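Local coordinates for phosphate-binding protein (Xanthomonas axonopodis pv. citri, PDB 5UB3), which probably serves as a periplasmic anion sensor of the phosphonate-binding protein family, paired with a diguanylate cyclase, and binds chloride, at residues 244-247 / 248-252; 22-25 / 26-29; 227-230 / 231-235. All coordinates share one frame; numbering follows the deposited sequence. Where two conformers were deposited one is given.

Contact 1 of 3, residues 244-247 / 248-252; sequences ALKR and FFDTT
Leu245 and Thr251 meet both through backbone and through side chains where helix 242-247 gives way to strand 251-255. Thr251 N donates to Leu245 O at 2.9 Å, reaching the oxygen from 37° above the carbonyl plane, while Leu245 CD2 packs on Thr251 CB at 4.0 Å. Within that bond, Asp250 N bonds to Lys246 O over 2.9 Å, again from above the carbonyl plane. The side chains of this pair run alongside each other in the same direction. Lys246, bent at chi2, chi3 and chi4, brings CE to 3.1 Å from Asp250 OD1; NZ stays at 4.3 Å from OD1, beyond salt-bridge range. The turn itself is an inverse gamma turn centred on Phe248, with a weak bond from Phe249 N to Arg247 O. Phe249 and Asp250 then adopt positive phi (56° and 54°), reversing the chain, and Thr251 OG1 donates a hydrogen bond to Phe248 O. Farther out, Phe248 lies against Leu21 and Leu24 of helix 14-28, and Thr251 against Thr85 of strand 79-87. The exit is therefore fastened chiefly by backbone donors taken up by the last helical carbonyls, with Lys246 and Asp250 contributing at most modest electrostatic attraction.

Contact 2 of 3, residues 22-25 / 26-29; sequences KPLL and DYVV
The Tyr27 ring is met obliquely by Leu24, whose CD1 lies 4.1 Å from Tyr27 CD1, while Arg31 makes a cation-pi contact with the same ring and Asp238 OD2 is hydrogen-bonded to the hydroxyl. Both the hydroxyl and the ring system of Tyr27 therefore have partners. The other flat group is the Asp26 carboxylate, crossed at an angle by the Lys22 chain: CE comes to 3.1 Å from OD1, and NZ lies 3.4 Å from Asp26 OD1, a salt bridge that is doubtful because Lys22 occupies a second conformer. Lys22 CG stands anti to the backbone N (chi1 178°), and a bend at chi2 brings the chain from above the carboxylate plane down to its OD1 edge. Beneath the side chains, Asp26 N bonds to Lys22 O at 2.8 Å with an N-H...O angle of 166°, a nearly straight i to i+4 link. On the apolar side, Leu24 CG and Val28 CG2 approach to 4.1 Å, and Leu25 CD1 lies 3.9 Å from Val29 CG2. Leu24 and Val28 continue onto Leu232 of helix 222-235, and Leu25 and Val28 face Leu7 and Leu5 of strand 4-8, so this end of helix 14-28 in the beta-alpha-beta unit is wedged between strand and helix.

Contact 3 of 3, residues 227-230 / 231-235; sequences RLRV and VLLQA
Val231 N gives its hydrogen to Arg227 O across 2.7 Å, the shortest backbone bond joining 227-230 to 231-235, with an N-H...O angle of 156°. The same two residues also meet through their side chains. Val231 CG2 sits over one face of the Arg227 guanidinium, 3.3 Å above its plane and displaced toward the rim, with NE its nearest guanidinium atom at 3.5 Å. This branch is beside the backbone N of Val231, anti to the carbonyl carbon, which turns it back toward the preceding turn. Outside partners fix the guanidinium's rotation: NE forms a salt bridge with Glu34 OE1, and NH2 is hydrogen-bonded to Arg31 O. On the buried side, Leu228 and Leu232 lie alongside each other, pointing the same way, with their CD1 atoms 4.0 Å apart. Arg229 and Leu233 repeat that parallel placement, Arg229 CG lying 4.1 Å from Leu233 CD1, while the charged end of Arg229 departs to Leu82 O through NE and to Glu225 through NH2. Toward solvent, the extended Gln234 brings NE2 to 3.4 Å from Val230 CG1, a packing contact. The leucine pair fills the space between helix 222-235 and its neighbours: Leu228 reaches Val28 of helix 14-28, and both leucines touch Leu82 of strand 79-87 and Trp62 of strand 62-66.

Overall arrangement
Following the chain, contact 2 comes first, late in helix 14-28, then contact 3 in helix 222-235, and last contact 1 at the close of helix 242-247. Each joins two adjoining segments, with no residue between them, so none closes a long loop, and the three neither nest nor cross. In space they converge on one side of the chain's centre, with contact centres about 11 to 14 Å apart. Contact 2 touches both others: Ala244 CB is 3.7 Å from Pro23 C, and Tyr27 OH is 3.9 Å from Ala235 CA. Contacts 1 and 3 meet more lightly, through Leu245 CD1 and Ala235 O. An early helix is thereby packed against two late ones.

Contact 1 of 3, residues 244-247 / 248-252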
loop_
_atom_site.group_PDB
_atom_site.type_symbol
_atom_site.label_atom_id
_atom_site.label_comp_id
_atom_site.label_asym_id
_atom_site.label_seq_id
_atom_site.Cartn_x
_atom_site.Cartn_y
_atom_site.Cartn_z
ATOM N N ALA A 244 -9.777 1.741 -18.550
ATOM C CA ALA A 244 -8.896 0.744 -17.899
ATOM C C ALA A 244 -8.080 1.380 -16.767
ATOM O O ALA A 244 -7.919 0.791 -15.712
ATOM C CB ALA A 244 -7.959 0.108 -18.929
ATOM N N LEU A 245 -7.604 2.602 -16.973
ATOM C CA LEU A 245 -6.786 3.218 -15.945
ATOM C C LEU A 245 -7.630 3.673 -14.764
ATOM O O LEU A 245 -7.166 3.632 -13.611
ATOM C CB LEU A 245 -5.966 4.340 -16.512
ATOM C CG LEU A 245 -4.809 3.811 -17.333
ATOM C CD1 LEU A 245 -4.208 4.961 -18.156
ATOM C CD2 LEU A 245 -3.776 3.142 -16.428
ATOM N N LYS A 246 -8.878 4.046 -15.036
ATOM C CA LYS A 246 -9.809 4.469 -13.970
ATOM C C LYS A 246 -10.033 3.297 -13.023
ATOM O O LYS A 246 -9.924 3.416 -11.782
ATOM C CB LYS A 246 -11.114 5.016 -14.604
ATOM C CG LYS A 246 -12.309 5.272 -13.668
ATOM C CD LYS A 246 -11.962 6.075 -12.410
ATOM C CE LYS A 246 -11.741 7.567 -12.694
ATOM N NZ LYS A 246 -12.994 8.342 -12.880
ATOM N N ARG A 247 -10.246 2.139 -13.639
ATOM C CA ARG A 247 -10.470 0.888 -12.914
ATOM C C ARG A 247 -9.207 0.433 -12.130
ATOM O O ARG A 247 -9.284 -0.227 -11.080
ATOM C CB ARG A 247 -10.829 -0.195 -13.946
ATOM C CG ARG A 247 -12.131 0.024 -14.755
ATOM C CD ARG A 247 -13.439 -0.407 -14.109
ATOM N NE ARG A 247 -13.295 -1.213 -12.902
ATOM C CZ ARG A 247 -14.305 -1.570 -12.100
ATOM N NH1 ARG A 247 -14.050 -2.291 -11.009
ATOM N NH2 ARG A 247 -15.561 -1.243 -12.390
ATOM N N PHE A 248 -8.042 0.787 -12.687
ATOM C CA PHE A 248 -6.755 0.444 -12.134
ATOM C C PHE A 248 -6.396 1.425 -11.003
ATOM O O PHE A 248 -5.424 2.145 -11.100
ATOM C CB PHE A 248 -5.724 0.445 -13.274
ATOM C CG PHE A 248 -4.445 -0.284 -12.987
ATOM C CD1 PHE A 248 -4.427 -1.641 -12.865
ATOM C CD2 PHE A 248 -3.243 0.384 -12.940
ATOM C CE1 PHE A 248 -3.233 -2.320 -12.689
ATOM C CE2 PHE A 248 -2.039 -0.281 -12.769
ATOM C CZ PHE A 248 -2.043 -1.630 -12.598
ATOM N N PHE A 249 -7.166 1.396 -9.922
ATOM C CA PHE A 249 -6.928 2.212 -8.703
ATOM C C PHE A 249 -6.863 3.683 -9.026
ATOM O O PHE A 249 -6.122 4.456 -8.386
ATOM C CB PHE A 249 -5.641 1.744 -8.067
ATOM C CG PHE A 249 -5.523 0.258 -8.076
ATOM C CD1 PHE A 249 -6.454 -0.501 -7.385
ATOM C CD2 PHE A 249 -4.578 -0.390 -8.868
ATOM C CE1 PHE A 249 -6.417 -1.886 -7.436
ATOM C CE2 PHE A 249 -4.509 -1.770 -8.899
ATOM C CZ PHE A 249 -5.426 -2.526 -8.173
ATOM N N ASP A 250 -7.636 4.044 -10.042
ATOM C CA ASP A 250 -7.714 5.416 -10.552
ATOM C C ASP A 250 -6.356 5.927 -10.884
ATOM O O ASP A 250 -5.925 6.968 -10.420
ATOM C CB ASP A 250 -8.448 6.305 -9.568
ATOM C CG ASP A 250 -8.805 7.669 -10.158
ATOM O OD1 ASP A 250 -8.960 7.838 -11.361
ATOM O OD2 ASP A 250 -8.878 8.598 -9.394
ATOM N N THR A 251 -5.634 5.164 -11.678
ATOM C CA THR A 251 -4.269 5.594 -12.050
ATOM C C THR A 251 -4.361 6.761 -13.031
ATOM O O THR A 251 -5.068 6.697 -14.006
ATOM C CB THR A 251 -3.452 4.433 -12.613
ATOM O OG1 THR A 251 -3.302 3.437 -11.566
ATOM C CG2 THR A 251 -2.102 4.916 -13.126
ATOM N N THR A 252 -3.715 7.846 -12.699
ATOM C CA THR A 252 -3.814 9.091 -13.461
ATOM C C THR A 252 -2.469 9.415 -14.071
ATOM O O THR A 252 -2.329 10.402 -14.807
ATOM C CB THR A 252 -4.241 10.257 -12.568
ATOM O OG1 THR A 252 -3.449 10.262 -11.371
ATOM C CG2 THR A 252 -5.719 10.161 -12.186
#

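Contact 2 of 3, residues 22-25 / 26-29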
loop_
_atom_site.group_PDB
_atom_site.type_symbol
_atom_site.label_atom_id
_atom_site.label_comp_id
_atom_site.label_asym_id
_atom_site.label_seq_id
_atom_site.Cartn_x
_atom_site.Cartn_y
_atom_site.Cartn_z
ATOM N N LYS A 22 -8.044 -6.454 -14.680
ATOM C CA LYS A 22 -8.247 -7.095 -15.987
ATOM C C LYS A 22 -8.328 -6.099 -17.118
ATOM O O LYS A 22 -7.693 -6.303 -18.158
ATOM C CB LYS A 22 -9.482 -8.002 -16.004
ATOM C CG LYS A 22 -9.737 -8.655 -17.369
ATOM C CD LYS A 22 -8.564 -9.553 -17.756
ATOM C CE LYS A 22 -8.899 -10.687 -18.732
ATOM N NZ LYS A 22 -7.717 -11.593 -18.874
ATOM N N PRO A 23 -9.098 -5.009 -16.943
ATOM C CA PRO A 23 -9.141 -4.035 -18.052
ATOM C C PRO A 23 -7.773 -3.522 -18.530
ATOM O O PRO A 23 -7.519 -3.492 -19.740
ATOM C CB PRO A 23 -9.981 -2.900 -17.491
ATOM C CG PRO A 23 -10.847 -3.545 -16.459
ATOM C CD PRO A 23 -9.957 -4.566 -15.812
ATOM N N LEU A 24 -6.870 -3.155 -17.608
ATOM C CA LEU A 24 -5.563 -2.649 -18.059
ATOM C C LEU A 24 -4.705 -3.774 -18.639
ATOM O O LEU A 24 -3.964 -3.541 -19.620
ATOM C CB LEU A 24 -4.833 -1.914 -16.935
ATOM C CG LEU A 24 -3.483 -1.324 -17.312
ATOM C CD1 LEU A 24 -3.688 -0.267 -18.402
ATOM C CD2 LEU A 24 -2.741 -0.750 -16.099
ATOM N N LEU A 25 -4.813 -4.976 -18.068
ATOM C CA LEU A 25 -4.115 -6.150 -18.603
ATOM C C LEU A 25 -4.571 -6.393 -20.023
ATOM O O LEU A 25 -3.751 -6.607 -20.879
ATOM C CB LEU A 25 -4.364 -7.380 -17.766
ATOM C CG LEU A 25 -3.634 -8.642 -18.160
ATOM C CD1 LEU A 25 -2.128 -8.553 -17.892
ATOM C CD2 LEU A 25 -4.276 -9.843 -17.480
ATOM N N ASP A 26 -5.876 -6.302 -20.274
ATOM C CA ASP A 26 -6.435 -6.426 -21.651
ATOM C C ASP A 26 -5.978 -5.343 -22.597
ATOM O O ASP A 26 -5.792 -5.613 -23.757
ATOM C CB ASP A 26 -7.942 -6.510 -21.647
ATOM C CG ASP A 26 -8.438 -7.812 -21.028
ATOM O OD1 ASP A 26 -7.620 -8.691 -20.735
ATOM O OD2 ASP A 26 -9.625 -7.967 -20.822
ATOM N N TYR A 27 -5.734 -4.161 -22.087
ATOM C CA TYR A 27 -5.097 -3.096 -22.865
ATOM C C TYR A 27 -3.598 -3.390 -23.125
ATOM O O TYR A 27 -3.092 -3.227 -24.264
ATOM C CB TYR A 27 -5.307 -1.767 -22.144
ATOM C CG TYR A 27 -4.604 -0.647 -22.811
ATOM C CD1 TYR A 27 -3.280 -0.364 -22.483
ATOM C CD2 TYR A 27 -5.235 0.117 -23.798
ATOM C CE1 TYR A 27 -2.594 0.655 -23.111
ATOM C CE2 TYR A 27 -4.558 1.156 -24.416
ATOM C CZ TYR A 27 -3.241 1.418 -24.065
ATOM O OH TYR A 27 -2.498 2.416 -24.629
ATOM N N VAL A 28 -2.890 -3.864 -22.102
ATOM C CA VAL A 28 -1.426 -4.046 -22.209
ATOM C C VAL A 28 -1.026 -5.207 -23.163
ATOM O O VAL A 28 -0.152 -5.066 -24.028
ATOM C CB VAL A 28 -0.842 -4.255 -20.793
ATOM C CG1 VAL A 28 0.543 -4.837 -20.791
ATOM C CG2 VAL A 28 -0.881 -2.910 -20.060
ATOM N N VAL A 29 -1.690 -6.337 -22.987
ATOM C CA VAL A 29 -1.291 -7.620 -23.615
ATOM C C VAL A 29 -1.140 -7.524 -25.121
ATOM O O VAL A 29 -0.044 -7.821 -25.660
ATOM C CB VAL A 29 -2.177 -8.798 -23.131
ATOM C CG1 VAL A 29 -2.048 -10.095 -23.989
ATOM C CG2 VAL A 29 -1.834 -9.141 -21.696
#

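Contact 3 of 3, residues 227-230 / 231-235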
loop_
_atom_site.group_PDB
_atom_site.type_symbol
_atom_site.label_atom_id
_atom_site.label_comp_id
_atom_site.label_asym_id
_atom_site.label_seq_id
_atom_site.Cartn_x
_atom_site.Cartn_y
_atom_site.Cartn_z
ATOM N N ARG A 227 9.402 -2.984 -22.718
ATOM C CA ARG A 227 8.225 -2.732 -23.523
ATOM C C ARG A 227 7.040 -2.466 -22.603
ATOM O O ARG A 227 6.231 -1.604 -22.886
ATOM C CB ARG A 227 7.941 -3.961 -24.397
ATOM C CG ARG A 227 6.674 -3.871 -25.214
ATOM C CD ARG A 227 6.764 -2.775 -26.296
ATOM N NE ARG A 227 5.428 -2.552 -26.867
ATOM C CZ ARG A 227 5.016 -1.433 -27.483
ATOM N NH1 ARG A 227 5.832 -0.374 -27.626
ATOM N NH2 ARG A 227 3.763 -1.367 -27.946
ATOM N N LEU A 228 6.941 -3.224 -21.513
ATOM C CA LEU A 228 5.907 -2.925 -20.505
ATOM C C LEU A 228 5.942 -1.455 -20.061
ATOM O O LEU A 228 4.895 -0.806 -19.990
ATOM C CB LEU A 228 6.042 -3.790 -19.259
ATOM C CG LEU A 228 4.924 -3.700 -18.213
ATOM C CD1 LEU A 228 3.506 -3.914 -18.762
ATOM C CD2 LEU A 228 5.215 -4.733 -17.138
ATOM N N ARG A 229 7.145 -0.988 -19.749
ATOM C CA ARG A 229 7.391 0.370 -19.309
ATOM C C ARG A 229 6.894 1.318 -20.389
ATOM O O ARG A 229 6.165 2.240 -20.116
ATOM C CB ARG A 229 8.884 0.597 -19.031
ATOM C CG ARG A 229 9.071 1.923 -18.316
ATOM C CD ARG A 229 10.475 2.327 -17.975
ATOM N NE ARG A 229 11.077 1.441 -16.991
ATOM C CZ ARG A 229 11.855 0.411 -17.292
ATOM N NH1 ARG A 229 12.077 0.103 -18.565
ATOM N NH2 ARG A 229 12.434 -0.307 -16.320
ATOM N N VAL A 230 7.290 1.059 -21.628
ATOM C CA VAL A 230 6.871 1.923 -22.733
ATOM C C VAL A 230 5.365 1.884 -22.808
ATOM O O VAL A 230 4.704 2.977 -22.866
ATOM C CB VAL A 230 7.574 1.541 -24.047
ATOM C CG1 VAL A 230 6.993 2.324 -25.221
ATOM C CG2 VAL A 230 9.071 1.826 -23.938
ATOM N N VAL A 231 4.781 0.693 -22.719
ATOM C CA VAL A 231 3.328 0.634 -22.925
ATOM C C VAL A 231 2.563 1.413 -21.820
ATOM O O VAL A 231 1.605 2.135 -22.082
ATOM C CB VAL A 231 2.850 -0.823 -22.986
ATOM C CG1 VAL A 231 1.352 -0.902 -22.908
ATOM C CG2 VAL A 231 3.352 -1.489 -24.250
ATOM N N LEU A 232 2.980 1.241 -20.573
ATOM C CA LEU A 232 2.316 1.934 -19.479
ATOM C C LEU A 232 2.490 3.459 -19.585
ATOM O O LEU A 232 1.520 4.218 -19.460
ATOM C CB LEU A 232 2.862 1.402 -18.137
ATOM C CG LEU A 232 2.317 0.000 -17.907
ATOM C CD1 LEU A 232 2.952 -0.592 -16.668
ATOM C CD2 LEU A 232 0.790 -0.059 -17.848
ATOM N N LEU A 233 3.695 3.873 -19.901
ATOM C CA LEU A 233 3.968 5.266 -20.101
ATOM C C LEU A 233 3.070 5.862 -21.173
ATOM O O LEU A 233 2.588 6.972 -21.013
ATOM C CB LEU A 233 5.413 5.467 -20.455
ATOM C CG LEU A 233 6.398 5.550 -19.315
ATOM C CD1 LEU A 233 7.790 5.515 -19.910
ATOM C CD2 LEU A 233 6.194 6.846 -18.481
ATOM N N GLN A 234 2.803 5.122 -22.242
ATOM C CA GLN A 234 1.942 5.614 -23.299
ATOM C C GLN A 234 0.471 5.557 -22.925
ATOM O O GLN A 234 -0.298 6.212 -23.533
ATOM C CB GLN A 234 2.210 4.836 -24.611
ATOM C CG GLN A 234 3.422 5.393 -25.353
ATOM C CD GLN A 234 4.036 4.460 -26.412
ATOM O OE1 GLN A 234 3.438 3.468 -26.835
ATOM N NE2 GLN A 234 5.249 4.792 -26.850
ATOM N N ALA A 235 0.088 4.711 -21.974
ATOM C CA ALA A 235 -1.284 4.518 -21.595
ATOM C C ALA A 235 -1.890 5.770 -21.036
ATOM O O ALA A 235 -3.017 6.085 -21.344
ATOM C CB ALA A 235 -1.398 3.412 -20.554
#